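Local coordinates for protein pentafunctional AROM polypeptide (Schizosaccharomyces pombe, PDB 5SWV) that carries, in this fragment of a five-activity enzyme, the dehydroquinate dehydratase and shikimate dehydrogenase that probably catalyse consecutive steps of the shikimate pathway, at residues I39-D48 against F60-L68; M105-L116 against H129-W139. All coordinates share one frame; numbering follows the deposited sequence.

Interaction 1: I39-D48 against F60-L68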
# COMPACT_ATOMS: atom_id res chain seq x y z
N ILE A 39 4.95 1.88 -8.84
CA ILE A 39 5.49 3.16 -9.29
C ILE A 39 6.44 2.92 -10.44
O ILE A 39 7.41 2.17 -10.32
CB ILE A 39 6.25 3.86 -8.15
CG1 ILE A 39 5.36 4.03 -6.93
CG2 ILE A 39 6.74 5.24 -8.55
CD1 ILE A 39 6.11 4.60 -5.75
N GLU A 40 6.15 3.53 -11.58
CA GLU A 40 7.10 3.59 -12.67
C GLU A 40 7.99 4.79 -12.45
O GLU A 40 7.51 5.91 -12.33
CB GLU A 40 6.37 3.74 -13.99
CG GLU A 40 7.26 3.64 -15.20
CD GLU A 40 6.47 3.64 -16.49
OE1 GLU A 40 5.85 4.70 -16.80
OE2 GLU A 40 6.46 2.60 -17.20
N VAL A 41 9.29 4.54 -12.38
CA VAL A 41 10.25 5.62 -12.42
C VAL A 41 10.58 5.77 -13.88
O VAL A 41 11.15 4.87 -14.50
CB VAL A 41 11.53 5.30 -11.65
CG1 VAL A 41 12.51 6.47 -11.76
CG2 VAL A 41 11.21 4.99 -10.19
N ARG A 42 10.19 6.90 -14.44
CA ARG A 42 10.51 7.25 -15.79
C ARG A 42 11.93 7.80 -15.77
O ARG A 42 12.16 8.99 -15.48
CB ARG A 42 9.50 8.26 -16.36
CG ARG A 42 8.18 7.63 -16.76
CD ARG A 42 8.29 6.77 -18.02
NE ARG A 42 8.73 7.53 -19.20
CZ ARG A 42 7.93 8.17 -20.06
NH1 ARG A 42 6.59 8.18 -19.95
NH2 ARG A 42 8.46 8.84 -21.07
N VAL A 43 12.86 6.90 -16.08
CA VAL A 43 14.28 7.16 -15.96
C VAL A 43 14.70 8.20 -17.01
O VAL A 43 15.58 9.03 -16.76
CB VAL A 43 15.09 5.86 -16.11
CG1 VAL A 43 16.59 6.13 -16.09
CG2 VAL A 43 14.72 4.87 -15.01
N ASP A 44 14.03 8.15 -18.16
CA ASP A 44 14.24 9.17 -19.20
C ASP A 44 13.98 10.62 -18.74
O ASP A 44 14.58 11.55 -19.30
CB ASP A 44 13.48 8.83 -20.50
CG ASP A 44 11.97 8.71 -20.30
OD1 ASP A 44 11.54 7.82 -19.51
OD2 ASP A 44 11.23 9.49 -20.95
N TYR A 45 13.14 10.80 -17.72
CA TYR A 45 12.87 12.13 -17.15
C TYR A 45 13.84 12.58 -16.06
O TYR A 45 13.92 13.77 -15.79
CB TYR A 45 11.44 12.23 -16.61
CG TYR A 45 10.42 12.58 -17.67
CD1 TYR A 45 10.01 11.63 -18.59
CD2 TYR A 45 9.86 13.86 -17.75
CE1 TYR A 45 9.07 11.92 -19.56
CE2 TYR A 45 8.93 14.17 -18.73
CZ TYR A 45 8.53 13.19 -19.63
OH TYR A 45 7.61 13.43 -20.62
N LEU A 46 14.57 11.66 -15.43
CA LEU A 46 15.54 12.04 -14.38
C LEU A 46 16.66 12.91 -14.96
O LEU A 46 17.11 12.68 -16.07
CB LEU A 46 16.17 10.81 -13.74
CG LEU A 46 15.31 9.76 -13.05
CD1 LEU A 46 16.17 8.59 -12.60
CD2 LEU A 46 14.56 10.35 -11.87
N LYS A 47 17.14 13.88 -14.17
CA LYS A 47 18.23 14.77 -14.59
C LYS A 47 19.40 14.72 -13.60
O LYS A 47 19.29 15.18 -12.46
CB LYS A 47 17.72 16.21 -14.76
CG LYS A 47 16.57 16.37 -15.75
CD LYS A 47 16.95 16.10 -17.21
CE LYS A 47 17.78 17.23 -17.81
NZ LYS A 47 18.93 16.81 -18.67
N ASP A 48 20.52 14.16 -14.06
CA ASP A 48 21.75 14.03 -13.29
C ASP A 48 22.52 15.36 -13.29
O ASP A 48 22.87 15.84 -14.36
CB ASP A 48 22.61 12.95 -13.94
CG ASP A 48 23.80 12.54 -13.10
OD1 ASP A 48 24.21 13.25 -12.16
OD2 ASP A 48 24.35 11.46 -13.39
N PHE A 60 24.16 7.75 -10.20
CA PHE A 60 23.03 8.65 -9.96
C PHE A 60 21.68 7.91 -9.96
O PHE A 60 20.90 7.99 -9.00
CB PHE A 60 23.02 9.75 -11.02
CG PHE A 60 21.82 10.64 -10.95
CD1 PHE A 60 21.69 11.56 -9.92
CD2 PHE A 60 20.81 10.54 -11.90
CE1 PHE A 60 20.58 12.38 -9.85
CE2 PHE A 60 19.70 11.37 -11.84
CZ PHE A 60 19.58 12.29 -10.81
N VAL A 61 21.42 7.19 -11.04
CA VAL A 61 20.19 6.45 -11.18
C VAL A 61 20.00 5.51 -10.00
O VAL A 61 18.93 5.43 -9.45
CB VAL A 61 20.13 5.67 -12.51
CG1 VAL A 61 18.86 4.81 -12.58
CG2 VAL A 61 20.17 6.63 -13.68
N ALA A 62 21.07 4.84 -9.59
CA ALA A 62 21.03 3.96 -8.44
C ALA A 62 20.75 4.70 -7.12
O ALA A 62 19.95 4.22 -6.31
CB ALA A 62 22.32 3.19 -8.34
N GLU A 63 21.39 5.85 -6.90
CA GLU A 63 21.12 6.67 -5.70
C GLU A 63 19.66 7.07 -5.66
O GLU A 63 19.02 6.99 -4.62
CB GLU A 63 22.01 7.92 -5.63
CG GLU A 63 23.36 7.68 -4.95
CD GLU A 63 24.55 8.38 -5.62
OE1 GLU A 63 25.71 7.91 -5.40
OE2 GLU A 63 24.34 9.39 -6.36
N GLN A 64 19.13 7.45 -6.83
CA GLN A 64 17.74 7.83 -6.97
C GLN A 64 16.79 6.69 -6.64
O GLN A 64 15.87 6.86 -5.85
CB GLN A 64 17.47 8.33 -8.38
CG GLN A 64 18.20 9.62 -8.71
CD GLN A 64 17.48 10.82 -8.17
OE1 GLN A 64 16.50 11.27 -8.76
NE2 GLN A 64 17.95 11.35 -7.05
N ILE A 65 17.02 5.52 -7.23
CA ILE A 65 16.15 4.36 -7.01
C ILE A 65 16.13 3.93 -5.55
O ILE A 65 15.06 3.60 -5.02
CB ILE A 65 16.55 3.15 -7.90
CG1 ILE A 65 16.38 3.47 -9.40
CG2 ILE A 65 15.73 1.90 -7.55
CD1 ILE A 65 15.03 4.04 -9.79
N SER A 66 17.29 3.92 -4.90
CA SER A 66 17.33 3.54 -3.48
C SER A 66 16.69 4.61 -2.61
O SER A 66 15.97 4.28 -1.68
CB SER A 66 18.75 3.15 -3.01
OG SER A 66 19.72 4.04 -3.49
N LEU A 67 16.93 5.89 -2.93
CA LEU A 67 16.29 7.00 -2.20
C LEU A 67 14.77 6.84 -2.17
O LEU A 67 14.13 7.13 -1.15
CB LEU A 67 16.69 8.35 -2.82
CG LEU A 67 16.23 9.65 -2.15
CD1 LEU A 67 16.74 9.76 -0.72
CD2 LEU A 67 16.68 10.85 -2.95
N LEU A 68 14.20 6.36 -3.27
CA LEU A 68 12.76 6.12 -3.36
C LEU A 68 12.35 4.90 -2.53
O LEU A 68 11.37 4.95 -1.77
CB LEU A 68 12.35 5.95 -4.83
CG LEU A 68 10.93 5.50 -5.13
CD1 LEU A 68 9.95 6.56 -4.69
CD2 LEU A 68 10.78 5.16 -6.60
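Phe60 stacks on Asp48: its CB is 3.2 Å from OD2 of Asp48, and CG of Phe60 sits 3.5 Å from the carboxylate carbon CG of Asp48. The carboxylate and ring planes are 15° apart. Farther along, CD2 of Phe60 meets CB of Asp48, and CA of Asp48 stands almost on the ring normal, 3.7 Å from the centroid, in a CH-pi contact. CE2 of Phe60 has CB of Leu46 at the ring edge, 4.0 Å away. The tip, CZ of Phe60, approaches Lys47 O obliquely at 3.3 Å. Phe60 CG is anti to the backbone N (chi1 174°), which carries the ring off the helix toward 46-48. CG of Gln64 covers the opposite face, so the ring is held between the loop and its own helix.

The polar ends beside it are satisfied by neighbours: Asp48 bonds to Ser57 OG and Lys50 N, while the Gln64 amide reaches Ile22 N and Glu23. The Leu46 and Gln64 side chains pass each other in opposite directions, CD2 of Leu46 beside OE1 of Gln64.

No hydrogen bond joins the two segments; the remainder is aliphatic. CG2 of Val41 meets CD2 of Leu68 tip to tip at 3.6 Å and lies 4.0 Å from CD1 of Ile65, and Val43 packs on Val61. Strand 39-42 and helix 60-68 run nearly antiparallel, at 157°, with axes 11.1 Å apart. The helix of the beta-alpha-beta unit 38-42, 58-69, 76-79 here packs back on its first strand, as in the TIM barrel of type I dehydroquinases.

Interaction 2: M105-L116 against H129-W139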
# COMPACT_ATOMS: atom_id res chain seq x y z
N MET A 105 18.26 -4.43 -12.56
CA MET A 105 17.97 -5.82 -12.21
C MET A 105 18.92 -6.25 -11.09
O MET A 105 18.51 -6.96 -10.17
CB MET A 105 18.03 -6.72 -13.45
CG MET A 105 16.95 -6.35 -14.47
SD MET A 105 16.88 -7.11 -16.11
CE MET A 105 18.59 -7.48 -16.46
N ARG A 106 20.17 -5.79 -11.14
CA ARG A 106 21.12 -6.08 -10.07
C ARG A 106 20.65 -5.55 -8.71
O ARG A 106 20.87 -6.22 -7.72
CB ARG A 106 22.54 -5.58 -10.39
CG ARG A 106 23.44 -6.65 -10.97
CD ARG A 106 24.84 -6.13 -11.26
NE ARG A 106 24.85 -5.26 -12.44
CZ ARG A 106 25.34 -4.01 -12.51
NH1 ARG A 106 25.90 -3.40 -11.46
NH2 ARG A 106 25.26 -3.35 -13.68
N TYR A 107 20.02 -4.37 -8.64
CA TYR A 107 19.49 -3.90 -7.33
C TYR A 107 18.00 -4.19 -7.10
O TYR A 107 17.35 -3.52 -6.31
CB TYR A 107 19.91 -2.45 -6.96
CG TYR A 107 19.71 -1.36 -7.99
CD1 TYR A 107 18.42 -0.94 -8.38
CD2 TYR A 107 20.81 -0.69 -8.56
CE1 TYR A 107 18.24 0.08 -9.33
CE2 TYR A 107 20.62 0.33 -9.50
CZ TYR A 107 19.34 0.71 -9.88
OH TYR A 107 19.17 1.70 -10.81
N GLY A 108 17.47 -5.22 -7.77
CA GLY A 108 16.15 -5.78 -7.45
C GLY A 108 14.91 -4.93 -7.74
O GLY A 108 13.97 -4.92 -6.93
N CYS A 109 14.90 -4.23 -8.88
CA CYS A 109 13.67 -3.63 -9.38
C CYS A 109 12.71 -4.77 -9.70
O CYS A 109 13.14 -5.82 -10.20
CB CYS A 109 13.91 -2.78 -10.64
SG CYS A 109 14.64 -1.16 -10.28
N ASP A 110 11.43 -4.56 -9.40
CA ASP A 110 10.40 -5.59 -9.58
C ASP A 110 10.13 -5.84 -11.05
O ASP A 110 10.01 -7.00 -11.46
CB ASP A 110 9.13 -5.20 -8.86
CG ASP A 110 9.35 -4.96 -7.40
OD1 ASP A 110 9.91 -3.89 -7.05
OD2 ASP A 110 8.98 -5.84 -6.59
N PHE A 111 10.04 -4.76 -11.83
CA PHE A 111 9.88 -4.83 -13.28
C PHE A 111 10.87 -3.92 -14.00
O PHE A 111 11.33 -2.92 -13.45
CB PHE A 111 8.49 -4.37 -13.71
CG PHE A 111 7.36 -5.06 -13.02
CD1 PHE A 111 6.86 -4.57 -11.82
CD2 PHE A 111 6.75 -6.16 -13.59
CE1 PHE A 111 5.79 -5.19 -11.19
CE2 PHE A 111 5.68 -6.79 -12.97
CZ PHE A 111 5.20 -6.31 -11.77
N VAL A 112 11.16 -4.26 -15.25
CA VAL A 112 11.88 -3.37 -16.18
C VAL A 112 11.10 -3.34 -17.49
O VAL A 112 10.70 -4.38 -18.01
CB VAL A 112 13.33 -3.88 -16.44
CG1 VAL A 112 14.00 -3.10 -17.57
CG2 VAL A 112 14.17 -3.77 -15.18
N ASP A 113 10.87 -2.13 -18.00
CA ASP A 113 10.27 -1.96 -19.32
C ASP A 113 11.37 -2.04 -20.35
O ASP A 113 12.32 -1.22 -20.32
CB ASP A 113 9.55 -0.61 -19.43
CG ASP A 113 8.67 -0.51 -20.68
OD1 ASP A 113 9.21 -0.51 -21.82
OD2 ASP A 113 7.43 -0.39 -20.54
N VAL A 114 11.24 -3.00 -21.25
CA VAL A 114 12.20 -3.19 -22.31
C VAL A 114 11.48 -2.96 -23.63
O VAL A 114 10.64 -3.75 -24.03
CB VAL A 114 12.80 -4.60 -22.25
CG1 VAL A 114 13.79 -4.83 -23.38
CG2 VAL A 114 13.45 -4.83 -20.90
N GLU A 115 11.83 -1.88 -24.32
CA GLU A 115 11.24 -1.55 -25.61
C GLU A 115 11.61 -2.54 -26.69
O GLU A 115 12.78 -2.94 -26.83
CB GLU A 115 11.67 -0.16 -26.08
CG GLU A 115 11.11 0.96 -25.23
CD GLU A 115 11.47 2.33 -25.78
OE1 GLU A 115 12.18 2.40 -26.81
OE2 GLU A 115 11.06 3.35 -25.19
N LEU A 116 10.62 -2.88 -27.51
CA LEU A 116 10.82 -3.82 -28.60
C LEU A 116 11.54 -3.16 -29.81
O LEU A 116 11.71 -3.78 -30.86
CB LEU A 116 9.46 -4.44 -28.99
CG LEU A 116 8.87 -5.34 -27.89
CD1 LEU A 116 7.35 -5.38 -27.86
CD2 LEU A 116 9.40 -6.76 -28.01
N HIS A 129 19.90 -11.97 -17.91
CA HIS A 129 20.29 -11.45 -16.59
C HIS A 129 19.13 -11.03 -15.70
O HIS A 129 19.35 -10.42 -14.67
CB HIS A 129 21.25 -10.28 -16.77
CG HIS A 129 22.55 -10.66 -17.40
ND1 HIS A 129 22.65 -11.02 -18.74
CD2 HIS A 129 23.80 -10.77 -16.89
CE1 HIS A 129 23.90 -11.33 -19.01
NE2 HIS A 129 24.62 -11.19 -17.91
N LYS A 130 17.90 -11.40 -16.04
CA LYS A 130 16.76 -10.83 -15.35
C LYS A 130 16.68 -11.18 -13.88
O LYS A 130 16.33 -10.32 -13.08
CB LYS A 130 15.44 -11.15 -16.05
CG LYS A 130 14.95 -12.58 -15.96
CD LYS A 130 13.98 -12.84 -17.11
CE LYS A 130 12.95 -13.92 -16.83
NZ LYS A 130 11.71 -13.59 -17.61
N GLY A 131 17.04 -12.41 -13.51
CA GLY A 131 16.87 -12.87 -12.12
C GLY A 131 15.41 -12.88 -11.71
O GLY A 131 14.58 -13.47 -12.40
N TYR A 132 15.07 -12.19 -10.63
CA TYR A 132 13.68 -12.10 -10.17
C TYR A 132 12.87 -10.98 -10.81
O TYR A 132 11.64 -11.03 -10.81
CB TYR A 132 13.63 -11.97 -8.65
CG TYR A 132 14.14 -13.22 -7.98
CD1 TYR A 132 13.57 -14.47 -8.28
CD2 TYR A 132 15.22 -13.17 -7.08
CE1 TYR A 132 14.04 -15.63 -7.70
CE2 TYR A 132 15.70 -14.34 -6.48
CZ TYR A 132 15.10 -15.56 -6.80
OH TYR A 132 15.54 -16.73 -6.23
N THR A 133 13.57 -9.99 -11.36
CA THR A 133 12.94 -8.91 -12.11
C THR A 133 12.10 -9.44 -13.25
O THR A 133 12.51 -10.34 -13.98
CB THR A 133 14.00 -7.96 -12.66
OG1 THR A 133 14.80 -7.46 -11.58
CG2 THR A 133 13.35 -6.80 -13.39
N LYS A 134 10.90 -8.90 -13.39
CA LYS A 134 10.00 -9.26 -14.49
C LYS A 134 10.15 -8.29 -15.65
O LYS A 134 10.25 -7.08 -15.44
CB LYS A 134 8.55 -9.19 -14.02
CG LYS A 134 8.21 -10.05 -12.83
CD LYS A 134 8.30 -11.52 -13.17
CE LYS A 134 7.66 -12.32 -12.06
NZ LYS A 134 8.14 -13.72 -12.13
N LEU A 135 10.13 -8.81 -16.87
CA LEU A 135 10.24 -7.96 -18.05
C LEU A 135 8.88 -7.58 -18.63
O LEU A 135 8.00 -8.44 -18.81
CB LEU A 135 11.09 -8.64 -19.10
CG LEU A 135 12.51 -8.97 -18.69
CD1 LEU A 135 13.27 -9.36 -19.94
CD2 LEU A 135 13.23 -7.82 -17.98
N ILE A 136 8.71 -6.27 -18.87
CA ILE A 136 7.56 -5.73 -19.59
C ILE A 136 8.08 -5.34 -20.98
O ILE A 136 8.85 -4.40 -21.13
CB ILE A 136 6.91 -4.49 -18.91
CG1 ILE A 136 6.59 -4.78 -17.44
CG2 ILE A 136 5.63 -4.11 -19.64
CD1 ILE A 136 5.88 -3.64 -16.71
N MET A 137 7.66 -6.11 -21.97
CA MET A 137 8.02 -5.83 -23.34
C MET A 137 6.98 -4.88 -23.90
O MET A 137 5.79 -5.20 -23.90
CB MET A 137 8.07 -7.13 -24.14
CG MET A 137 9.10 -8.11 -23.61
SD MET A 137 10.76 -7.53 -23.96
CE MET A 137 11.50 -7.84 -22.38
N SER A 138 7.44 -3.73 -24.39
CA SER A 138 6.57 -2.62 -24.74
C SER A 138 6.78 -2.15 -26.17
O SER A 138 7.91 -2.10 -26.64
CB SER A 138 6.83 -1.46 -23.79
OG SER A 138 8.02 -0.77 -24.16
N TRP A 139 5.70 -1.78 -26.84
CA TRP A 139 5.78 -1.00 -28.07
C TRP A 139 4.64 0.01 -28.14
O TRP A 139 3.50 -0.30 -27.80
CB TRP A 139 5.76 -1.90 -29.30
CG TRP A 139 5.96 -1.12 -30.56
CD1 TRP A 139 4.99 -0.63 -31.38
CD2 TRP A 139 7.21 -0.71 -31.13
NE1 TRP A 139 5.55 0.04 -32.44
CE2 TRP A 139 6.91 0.01 -32.32
CE3 TRP A 139 8.56 -0.89 -30.76
CZ2 TRP A 139 7.91 0.55 -33.14
CZ3 TRP A 139 9.55 -0.34 -31.60
CH2 TRP A 139 9.22 0.37 -32.77
O HOH W 1 16.72 -8.97 -10.42
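Ser138 OG donates to OD1 of Asp113 over 2.6 Å, meeting the syn lone pair on the side of the other carboxylate oxygen. The Ser138 hydroxyl lies between backbone N and carbonyl carbon (chi1 78°), which turns it across to the neighbouring strand. OD2 of Asp113 is in a salt bridge with Arg81, so both oxygens of this buried carboxylate are engaged. At the other end of the contact, Thr133 OG1 donates to Cys109 O at 2.7 Å, in the carbonyl plane. Water 1 is within hydrogen-bonding distance of that hydroxyl oxygen, Met105 O and Lys130 O, and bridges the last turn of helix 94-106 to the turn 130-133.

Between these points runs a parallel pairing. Lys134 N donates to Asp110 O at 2.9 Å with a nearly straight N-H (178°); Val112 then bonds to Lys134 O and Ile136 N, Val114 to Ile136 O and Ser138 N, and Leu116 N to Ser138 O. Strands 111-115 and 134-139 cross at 30°, the twist of a parallel sheet, while staying paired along their length. They are the two strands of the beta-alpha-beta unit 111-115, 120-128, 134-140 of the TIM barrel. Phe111, Asp113, Glu115, Ile136 and Ser138 share one face; several of them touch residues of other strands, such as Lys169. Val112 and Val114, on the other face, pack on Met101 of helix 94-106.

On that helix side, CE of Met137 lies 3.5 Å from CB of Val114, the two side chains pointing the same way. CG2 of Val112 meets CG2 of Thr133 at 3.6 Å. Met105 crosses Leu135 at about a right angle, its SD 4.2 Å from CD2 of Leu135. On the Asp113 face, CD2 of Phe111 comes obliquely to CB of Lys134, 3.6 Å away.

Both interactions belong to one barrel, with centres about 15 Å apart, and strand 76-79 lies between them: Ile39 and Val41 of interaction 1 bond to its one side through Ile77, Phe111 and Asp113 of interaction 2 to the other through Ile76 and Phe78. They also touch directly outside the sheet. Ala62 CB is 3.5 Å from Tyr107 CE2, and Ile65 CG2 is 4.2 Å from Cys109 SG, so helix 60-68 packs on the turn leading into strand 111-115. Arg81 is a common neighbour: Arg42 touches it, while Asp113 and Glu115 form salt bridges with it. It follows the C-terminal end of strand 76-79, the end where TIM-barrel enzymes keep their active sites.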